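Peridinin-chlorophyll A protein (Amphidinium carterae, PDB 2C9E) probably serves as a water-soluble light-harvesting antenna, holding peridinin and chlorophyll a to capture solar energy in the blue-green range. Local coordinates at residues 226-229 with 230-234; 62-65 with 66-70; 52-55 with 56-60. One frame throughout, in Å; residues are numbered along the deposited sequence.

Interaction 1: 226-229 with 230-234. With PID (peridinin), chain I.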
# COMPACT_ATOMS: atom_id res chain seq x y z
N LEU A 226 -7.48 -2.55 6.04
CA LEU A 226 -7.17 -3.92 5.71
C LEU A 226 -8.46 -4.76 5.82
O LEU A 226 -8.75 -5.56 4.97
CB LEU A 226 -6.10 -4.45 6.68
CG LEU A 226 -4.73 -3.81 6.55
CD1 LEU A 226 -3.72 -4.75 7.25
CD2 LEU A 226 -4.36 -3.59 5.04
N GLU A 227 -9.22 -4.52 6.89
CA GLU A 227 -10.49 -5.19 7.20
C GLU A 227 -11.37 -5.01 5.97
O GLU A 227 -11.89 -5.99 5.46
CB GLU A 227 -11.07 -4.54 8.48
CG GLU A 227 -12.42 -5.04 9.03
CD GLU A 227 -13.04 -4.09 10.13
OE1 GLU A 227 -12.30 -3.58 11.02
OE2 GLU A 227 -14.27 -3.86 10.11
N VAL A 228 -11.55 -3.77 5.49
CA VAL A 228 -12.36 -3.54 4.27
C VAL A 228 -11.80 -4.31 3.07
O VAL A 228 -12.55 -4.87 2.26
CB VAL A 228 -12.43 -2.05 3.90
CG1 VAL A 228 -12.80 -1.86 2.48
CG2 VAL A 228 -13.45 -1.36 4.77
N ALA A 229 -10.46 -4.35 2.96
CA ALA A 229 -9.86 -5.04 1.85
C ALA A 229 -10.20 -6.53 1.88
O ALA A 229 -10.41 -7.15 0.84
CB ALA A 229 -8.36 -4.84 1.84
N LEU A 230 -10.26 -7.13 3.08
CA LEU A 230 -10.56 -8.57 3.14
C LEU A 230 -11.99 -8.91 2.70
O LEU A 230 -12.26 -10.05 2.36
CB LEU A 230 -10.27 -9.13 4.53
CG LEU A 230 -8.89 -9.71 4.92
CD1 LEU A 230 -8.02 -10.04 3.76
CD2 LEU A 230 -8.21 -8.78 5.85
N THR A 231 -12.91 -7.94 2.70
CA THR A 231 -14.30 -8.16 2.24
C THR A 231 -14.43 -7.97 0.72
O THR A 231 -15.48 -8.28 0.13
CB THR A 231 -15.31 -7.14 2.81
OG1 THR A 231 -15.01 -5.85 2.26
CG2 THR A 231 -15.30 -7.11 4.35
N MET A 232 -13.39 -7.44 0.07
CA MET A 232 -13.47 -7.27 -1.38
C MET A 232 -13.20 -8.57 -2.15
O MET A 232 -12.50 -9.47 -1.67
CB MET A 232 -12.45 -6.23 -1.88
CG MET A 232 -12.62 -4.85 -1.29
SD MET A 232 -11.32 -3.71 -1.79
CE MET A 232 -12.28 -2.15 -1.66
N ASN A 233 -13.72 -8.61 -3.37
CA ASN A 233 -13.52 -9.73 -4.27
C ASN A 233 -12.09 -9.67 -4.77
O ASN A 233 -11.70 -8.72 -5.46
CB ASN A 233 -14.47 -9.61 -5.45
CG ASN A 233 -14.43 -10.83 -6.36
OD1 ASN A 233 -13.57 -10.98 -7.25
ND2 ASN A 233 -15.37 -11.72 -6.12
N GLN A 234 -11.30 -10.69 -4.45
CA GLN A 234 -9.92 -10.69 -4.86
C GLN A 234 -9.64 -10.56 -6.37
O GLN A 234 -8.61 -9.99 -6.74
CB GLN A 234 -9.18 -11.91 -4.26
CG GLN A 234 -7.62 -11.72 -4.19
CD GLN A 234 -7.18 -10.65 -3.19
OE1 GLN A 234 -7.97 -10.26 -2.31
NE2 GLN A 234 -5.92 -10.17 -3.29
C1 PID I . -21.09 12.04 2.45
C2 PID I . -22.21 13.06 2.24
C3 PID I . -23.36 12.44 1.44
C4 PID I . -22.82 12.03 0.08
C5 PID I . -21.75 10.93 0.13
C6 PID I . -20.80 11.02 1.34
C7 PID I . -19.49 10.58 1.11
C8 PID I . -18.86 9.47 1.68
C9 PID I . -17.54 9.08 1.41
C10 PID I . -16.62 9.69 0.56
C11 PID I . -16.98 7.94 1.81
C12 PID I . -15.79 7.79 1.22
C13 PID I . -14.98 6.66 1.34
C14 PID I . -13.73 6.43 0.76
C15 PID I . -13.11 5.21 0.99
C16 PID I . -11.88 4.81 0.46
C17 PID I . -11.39 3.53 0.69
C18 PID I . -10.19 3.09 0.14
C19 PID I . -9.71 1.80 0.32
C20 PID I . -8.51 1.39 -0.26
C21 PID I . -7.97 0.10 -0.16
C22 PID I . -6.75 -0.17 -0.78
C23 PID I . -6.13 -1.32 -0.80
C24 PID I . -5.48 -2.46 -0.85
C25 PID I . -5.64 -3.48 -1.99
C26 PID I . -5.97 -4.86 -1.40
C27 PID I . -5.00 -5.29 -0.29
C28 PID I . -4.91 -4.22 0.81
C29 PID I . -4.50 -2.84 0.27
C30 PID I . -5.42 -7.66 -0.22
C31 PID I . -6.05 -8.85 0.49
CM1 PID I . -19.94 12.56 3.32
CM2 PID I . -20.98 11.05 -1.18
CM3 PID I . -22.44 9.56 0.16
CM4 PID I . -13.09 7.45 -0.20
CM5 PID I . -8.71 -0.98 0.62
CM6 PID I . -6.76 -3.09 -2.95
CM7 PID I . -4.33 -3.55 -2.78
CM8 PID I . -4.51 -1.83 1.41
O1 PID I . -21.43 10.66 2.58
O2 PID I . -24.37 13.44 1.24
O3 PID I . -16.70 10.82 0.09
O4 PID I . -15.53 8.88 0.43
O5 PID I . -3.19 -2.92 -0.30
O6 PID I . -5.55 -6.44 0.38
O7 PID I . -4.83 -7.81 -1.29
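Thr-231 turns its hydroxyl back onto the helix that carries it: OG1 lies 2.6 Å from the carbonyl O of Val-228 and donates to it. With chi1 at 67°, OG1 sits between the backbone N and the carbonyl carbon, and that position swings it over the last turn. The same carbonyl also accepts from Thr-231 N at 3.1 Å. The two donors come in differently, the hydroxyl only 16° out of the carbonyl plane and the amide well above it. OG1 is in turn reached by the backbone N of Asp-279.

Beside this polar grip the side chains of Val-228 and Met-232 cross obliquely, CG1 to CE at 4.2 Å, and both rest on Phe-283. Met-232 is extended beyond CG, which carries its SD past Ala-229 CA. Its amide N closes the turn on Ala-229 O at 3.1 Å. Leu-230 lays CD2 against the carbonyl O of Leu-226, 3.4 Å away, while its CD1 reaches the acetyl methyl C31 of the peridinin.

The acetate of that pigment is touched by Ala-229, whose CB comes to 3.5 Å from the ester O6, and hydrogen-bonded by Gln-234. Bent at chi2, Gln-234 points NE2 at the carbonyl O7 at 3.3 Å with an almost straight N-H...O angle of 176°. Near the end of helix 215-231, then, Val-228 O takes the amide and hydroxyl of Thr-231 and Ala-229 O takes Met-232 N, while apolar contacts and the Gln-234 N-H, a rather long bond, position the acetate; such a bond would probably polarise the ester carbonyl slightly.

Interaction 2: 62-65 with 66-70. With CLA (chlorophyll a), chain B.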
# COMPACT_ATOMS: atom_id res chain seq x y z
N LEU A 62 -2.47 -16.78 -0.19
CA LEU A 62 -1.41 -16.39 0.75
C LEU A 62 -1.34 -14.86 0.97
O LEU A 62 -0.90 -14.41 2.04
CB LEU A 62 -0.07 -16.94 0.25
CG LEU A 62 -0.16 -18.46 0.09
CD1 LEU A 62 1.13 -19.02 -0.43
CD2 LEU A 62 -0.50 -19.10 1.46
N VAL A 63 -1.76 -14.08 -0.03
CA VAL A 63 -1.79 -12.61 0.08
C VAL A 63 -2.86 -12.30 1.12
O VAL A 63 -2.70 -11.47 2.02
CB VAL A 63 -2.22 -11.92 -1.28
CG1 VAL A 63 -2.66 -10.47 -1.05
CG2 VAL A 63 -1.05 -11.92 -2.26
N ARG A 64 -3.96 -13.00 0.99
CA ARG A 64 -5.07 -12.80 1.88
C ARG A 64 -4.70 -13.17 3.31
O ARG A 64 -4.98 -12.41 4.26
CB ARG A 64 -6.26 -13.62 1.38
CG ARG A 64 -7.45 -13.53 2.28
CD ARG A 64 -8.62 -14.42 1.84
NE ARG A 64 -9.76 -13.91 2.59
CZ ARG A 64 -10.49 -12.86 2.22
NH1 ARG A 64 -10.23 -12.22 1.08
NH2 ARG A 64 -11.42 -12.40 3.04
N ALA A 65 -4.07 -14.32 3.48
CA ALA A 65 -3.67 -14.72 4.83
C ALA A 65 -2.68 -13.69 5.44
O ALA A 65 -2.80 -13.32 6.62
CB ALA A 65 -3.01 -16.13 4.78
N ALA A 66 -1.71 -13.24 4.64
CA ALA A 66 -0.71 -12.24 5.07
C ALA A 66 -1.36 -10.94 5.56
O ALA A 66 -0.94 -10.36 6.56
CB ALA A 66 0.26 -11.96 3.91
N VAL A 67 -2.36 -10.46 4.83
CA VAL A 67 -3.11 -9.26 5.19
C VAL A 67 -3.92 -9.58 6.47
O VAL A 67 -3.97 -8.78 7.41
CB VAL A 67 -4.06 -8.82 4.02
CG1 VAL A 67 -4.96 -7.69 4.47
CG2 VAL A 67 -3.24 -8.29 2.86
N GLU A 68 -4.56 -10.75 6.52
CA GLU A 68 -5.35 -11.14 7.71
C GLU A 68 -4.43 -11.08 8.93
O GLU A 68 -4.82 -10.52 9.97
CB GLU A 68 -5.92 -12.57 7.58
CG GLU A 68 -6.93 -12.75 6.42
CD GLU A 68 -7.51 -14.20 6.24
OE1 GLU A 68 -6.82 -15.10 5.67
OE2 GLU A 68 -8.68 -14.42 6.66
N ALA A 69 -3.22 -11.63 8.80
CA ALA A 69 -2.24 -11.64 9.89
C ALA A 69 -1.89 -10.23 10.40
O ALA A 69 -1.73 -10.02 11.61
CB ALA A 69 -0.98 -12.35 9.47
N HIS A 70 -1.78 -9.27 9.47
CA HIS A 70 -1.46 -7.91 9.88
C HIS A 70 -2.65 -7.36 10.59
O HIS A 70 -2.50 -6.68 11.59
CB HIS A 70 -1.11 -7.00 8.68
CG HIS A 70 0.29 -7.18 8.18
ND1 HIS A 70 0.65 -8.22 7.35
CD2 HIS A 70 1.42 -6.48 8.43
CE1 HIS A 70 1.96 -8.14 7.10
NE2 HIS A 70 2.45 -7.10 7.74
MG CLA B . 5.15 -4.79 5.95
CHA CLA B . 8.45 -5.15 4.67
CHB CLA B . 6.35 -2.27 8.10
CHC CLA B . 1.94 -3.61 6.50
CHD CLA B . 4.02 -6.76 3.30
NA CLA B . 7.14 -3.81 6.25
C1A CLA B . 8.36 -4.21 5.69
C2A CLA B . 9.52 -3.50 6.39
C3A CLA B . 8.86 -2.72 7.54
C4A CLA B . 7.36 -2.90 7.32
CMA CLA B . 9.32 -3.32 8.93
CAA CLA B . 10.29 -2.51 5.52
CBA CLA B . 9.35 -1.52 4.86
CGA CLA B . 10.09 -0.43 4.12
O1A CLA B . 10.91 -0.74 3.24
O2A CLA B . 9.90 0.87 4.39
NB CLA B . 4.29 -3.32 7.19
C1B CLA B . 4.97 -2.46 8.04
C2B CLA B . 3.99 -1.78 8.87
C3B CLA B . 2.75 -2.17 8.44
C4B CLA B . 2.94 -3.05 7.31
CMB CLA B . 4.22 -0.82 10.06
CAB CLA B . 1.59 -1.69 9.22
CBB CLA B . 0.29 -2.12 8.94
NC CLA B . 3.32 -5.13 5.07
C1C CLA B . 2.11 -4.56 5.47
C2C CLA B . 1.04 -5.16 4.69
C3C CLA B . 1.61 -6.04 3.81
C4C CLA B . 3.05 -6.04 4.05
CMC CLA B . -0.50 -4.91 4.92
CAC CLA B . 0.83 -6.87 2.81
CBC CLA B . 0.83 -8.35 3.21
ND CLA B . 5.97 -5.70 4.30
C1D CLA B . 5.42 -6.60 3.42
C2D CLA B . 6.46 -7.25 2.64
C3D CLA B . 7.63 -6.73 3.08
C4D CLA B . 7.33 -5.80 4.12
CMD CLA B . 6.35 -8.31 1.54
CAD CLA B . 9.06 -6.73 2.92
OBD CLA B . 9.81 -7.53 2.34
CBD CLA B . 9.60 -5.51 3.71
CGD CLA B . 10.85 -5.89 4.47
O1D CLA B . 10.77 -6.32 5.64
O2D CLA B . 12.06 -5.74 3.85
CED CLA B . 13.26 -6.13 4.43
C1 CLA B . 10.37 1.85 3.42
C2 CLA B . 9.47 1.84 2.28
C3 CLA B . 9.79 1.59 0.97
C4 CLA B . 11.22 1.30 0.54
C5 CLA B . 8.80 1.62 -0.16
C6 CLA B . 7.34 1.92 0.27
C7 CLA B . 6.44 2.06 -0.96
C8 CLA B . 4.99 2.38 -0.60
C9 CLA B . 4.31 1.19 0.09
C10 CLA B . 4.26 2.86 -1.86
C11 CLA B . 2.85 3.39 -1.59
C12 CLA B . 2.07 3.88 -2.85
C13 CLA B . 0.64 4.38 -2.50
C14 CLA B . -0.20 4.61 -3.74
C15 CLA B . 0.71 5.67 -1.66
C16 CLA B . -0.63 6.14 -1.14
C17 CLA B . -0.44 7.31 -0.25
C18 CLA B . -1.73 7.91 0.33
C19 CLA B . -2.62 8.57 -0.70
C20 CLA B . -1.40 8.89 1.42
O HOH W 1 4.92 -6.37 7.47
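Ala-66 rests its CB 3.3 Å from Leu-62 O, one turn back, and meets CBC, the end of the chlorophyll's ethyl group, at 3.7 Å. One turn further on, His-70 lays one face of its ring over the macrocycle, with C1C near the rim of the imidazole. Its NE2 is hydrogen-bonded at 2.6 Å to the water that binds the magnesium at 2.2 Å.

Behind this first shell, His-70 ND1 donates to Ala-66 O at 2.8 Å, nearly straight and close to the ring plane. That carbonyl also takes His-70 N, from the opposite face of its own plane, so the second shell fixes the rotation of the imidazole.

Further out, on a different face of the helix, Glu-68 folds back against Arg-64, with OE1 3.8 Å from the arginine CG. Its CG stands anti to the carbonyl carbon (chi1 -64°), which brings OE1 over Ala-65 CA at 3.3 Å. No salt bridge closes: Arg-64 NE and Glu-68 OE2 stay 4.2 Å apart, their planes turned 60° against each other. The guanidinium's strongest partner lies outside the helix: NH2 donates to Leu-230 O.

Regular i to i+4 backbone bonds run through the whole segment. Helix 60-77 packs between two others here: Ala-66, Ala-69 and His-70 face helix 87-102, while Val-67, Glu-68 and His-70 touch Leu-226 or Leu-230 of helix 215-231.

Interaction 3: 52-55 with 56-60. With PID (peridinin), chain E.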
# COMPACT_ATOMS: atom_id res chain seq x y z
N LEU A 52 3.72 -3.47 -7.48
CA LEU A 52 2.41 -3.99 -7.82
C LEU A 52 2.56 -5.21 -8.73
O LEU A 52 1.84 -6.21 -8.56
CB LEU A 52 1.62 -2.89 -8.53
CG LEU A 52 1.28 -1.64 -7.69
CD1 LEU A 52 0.47 -0.58 -8.56
CD2 LEU A 52 0.49 -2.06 -6.47
N GLU A 53 3.49 -5.15 -9.70
CA GLU A 53 3.70 -6.32 -10.56
C GLU A 53 4.09 -7.54 -9.68
O GLU A 53 3.50 -8.63 -9.84
CB GLU A 53 4.78 -6.04 -11.60
CG GLU A 53 4.32 -5.09 -12.70
CD GLU A 53 5.49 -4.49 -13.50
OE1 GLU A 53 6.65 -4.49 -13.02
OE2 GLU A 53 5.27 -4.00 -14.62
N VAL A 54 5.01 -7.36 -8.73
CA VAL A 54 5.39 -8.51 -7.89
C VAL A 54 4.19 -9.03 -7.14
O VAL A 54 3.97 -10.25 -7.05
CB VAL A 54 6.57 -8.15 -6.86
CG1 VAL A 54 6.99 -9.39 -6.05
CG2 VAL A 54 7.78 -7.69 -7.64
N GLY A 55 3.38 -8.11 -6.65
CA GLY A 55 2.20 -8.51 -5.90
C GLY A 55 1.30 -9.35 -6.79
O GLY A 55 0.58 -10.24 -6.32
N LEU A 56 1.36 -9.06 -8.09
CA LEU A 56 0.52 -9.76 -9.06
C LEU A 56 1.05 -11.15 -9.41
O LEU A 56 0.40 -11.88 -10.12
CB LEU A 56 0.35 -8.91 -10.33
CG LEU A 56 -0.76 -7.85 -10.25
CD1 LEU A 56 -0.80 -6.98 -11.51
CD2 LEU A 56 -2.08 -8.53 -10.09
N THR A 57 2.21 -11.53 -8.88
CA THR A 57 2.75 -12.86 -9.17
C THR A 57 2.48 -13.82 -8.01
O THR A 57 2.67 -15.02 -8.14
CB THR A 57 4.29 -12.85 -9.39
OG1 THR A 57 4.96 -12.41 -8.19
CG2 THR A 57 4.67 -11.96 -10.58
N MET A 58 2.01 -13.28 -6.89
CA MET A 58 1.74 -14.05 -5.68
C MET A 58 0.43 -14.84 -5.68
O MET A 58 -0.50 -14.53 -6.43
CB MET A 58 1.73 -13.11 -4.47
CG MET A 58 3.12 -12.47 -4.19
SD MET A 58 3.04 -11.10 -2.97
CE MET A 58 4.78 -10.71 -2.76
N ASP A 59 0.38 -15.83 -4.81
CA ASP A 59 -0.79 -16.68 -4.64
C ASP A 59 -1.84 -15.87 -3.84
O ASP A 59 -1.66 -15.59 -2.65
CB ASP A 59 -0.34 -17.90 -3.87
CG ASP A 59 -1.47 -18.88 -3.60
OD1 ASP A 59 -2.65 -18.52 -3.73
OD2 ASP A 59 -1.14 -20.02 -3.25
N PRO A 60 -2.96 -15.50 -4.47
CA PRO A 60 -3.94 -14.72 -3.72
C PRO A 60 -4.33 -15.29 -2.34
O PRO A 60 -4.61 -14.52 -1.39
CB PRO A 60 -5.14 -14.64 -4.68
CG PRO A 60 -4.50 -14.79 -6.08
CD PRO A 60 -3.44 -15.83 -5.83
C1 PID E . 22.15 -9.95 -0.68
C2 PID E . 23.54 -10.50 -0.32
C3 PID E . 23.51 -12.03 -0.39
C4 PID E . 22.49 -12.52 0.63
C5 PID E . 21.05 -12.19 0.22
C6 PID E . 20.90 -10.78 -0.37
C7 PID E . 19.69 -10.14 -0.12
C8 PID E . 18.66 -9.95 -1.04
C9 PID E . 17.47 -9.31 -0.70
C10 PID E . 17.14 -8.80 0.56
C11 PID E . 16.43 -9.10 -1.51
C12 PID E . 15.47 -8.49 -0.81
C13 PID E . 14.19 -8.20 -1.28
C14 PID E . 13.15 -7.59 -0.57
C15 PID E . 11.91 -7.43 -1.21
C16 PID E . 10.75 -6.90 -0.66
C17 PID E . 9.57 -6.90 -1.41
C18 PID E . 8.35 -6.46 -0.89
C19 PID E . 7.16 -6.53 -1.61
C20 PID E . 5.95 -6.13 -1.03
C21 PID E . 4.69 -6.20 -1.62
C22 PID E . 3.57 -5.79 -0.90
C23 PID E . 2.33 -5.82 -1.34
C24 PID E . 1.09 -5.86 -1.77
C25 PID E . 0.17 -7.06 -1.53
C26 PID E . -0.41 -7.53 -2.87
C27 PID E . -1.05 -6.39 -3.69
C28 PID E . -0.05 -5.25 -3.91
C29 PID E . 0.53 -4.70 -2.61
C30 PID E . -2.41 -7.71 -5.16
C31 PID E . -2.67 -8.30 -6.55
CM1 PID E . 22.07 -8.42 -0.64
CM2 PID E . 20.20 -12.35 1.49
CM3 PID E . 20.58 -13.24 -0.79
CM4 PID E . 13.32 -7.18 0.89
CM5 PID E . 4.53 -6.74 -3.05
CM6 PID E . 0.93 -8.22 -0.89
CM7 PID E . -0.99 -6.68 -0.61
CM8 PID E . 1.63 -3.68 -2.91
O1 PID E . 21.42 -10.63 -1.70
O2 PID E . 24.81 -12.55 -0.06
O3 PID E . 17.85 -8.82 1.56
O4 PID E . 15.88 -8.28 0.48
O5 PID E . -0.51 -4.05 -1.87
O6 PID E . -1.32 -6.91 -5.00
O7 PID E . -3.16 -7.98 -4.23
O HOH W 2 -1.55 -11.94 -6.43
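Met-58 reaches back along the end of helix 41-55 toward the peridinin. Its CB starts 3.6 Å from Gly-55 O, and CG comes next, 3.7 Å from Val-54 O. From there the chain runs extended (chi2 169°, chi3 175°): SD passes Gly-55 CA at 4.0 Å with the pigment methyl CM6 close by, and CE touches both Val-54 CG1 and the methyl CM5 on the polyene. The pigment's ester oxygen O6 lies close over the bare CA of Gly-55, 4.0 Å away.

Behind the methionine, Gly-55 to Met-58 form a type I beta turn, although the Met-58 N to Gly-55 O bond is weak. Thr-57 ties the turn to the last residues of the helix: OG1 donates to Val-54 O at 2.6 Å, in the carbonyl plane and on a lone pair, while Thr-57 N reaches that same oxygen from above the plane at 2.8 Å. A water lies within hydrogen-bonding distance of Gly-55 O and Met-58 O, with more acceptors round it than it has protons to give. Leu-56 adds CD2, 3.6 Å from the acetyl methyl C31.

Asp-59 then caps helix 60-77, so the segment is the bend from one helix into the next. Met-58 and Val-54 pack on Phe-109 of helix 106-111, Thr-57 OG1 takes the amide of Asp-105, and Leu-56 leans on Val-241 and Phe-242 of helix 234-251.

How the interactions relate
Interactions 1 and 3 are matching helix ends, one closing helix 215-231 and the other helix 41-55. In each, a threonine hydroxyl grips a valine carbonyl, a valine meets a methionine, and a peridinin acetate lies against the turn. Their centres are about 16 Å apart and they touch through Gln-234 CG and Pro-60 CB, 3.9 Å apart. Interaction 2 follows interaction 3 along the chain, with Val-63 CG2 3.7 Å from Met-58 CB. It meets interaction 1 side by side, centres about 11 Å apart: Leu-230 CD2 packs on Val-67 CG1 at 3.7 Å, and Leu-226 CD1 packs on His-70 CB near the chlorophyll.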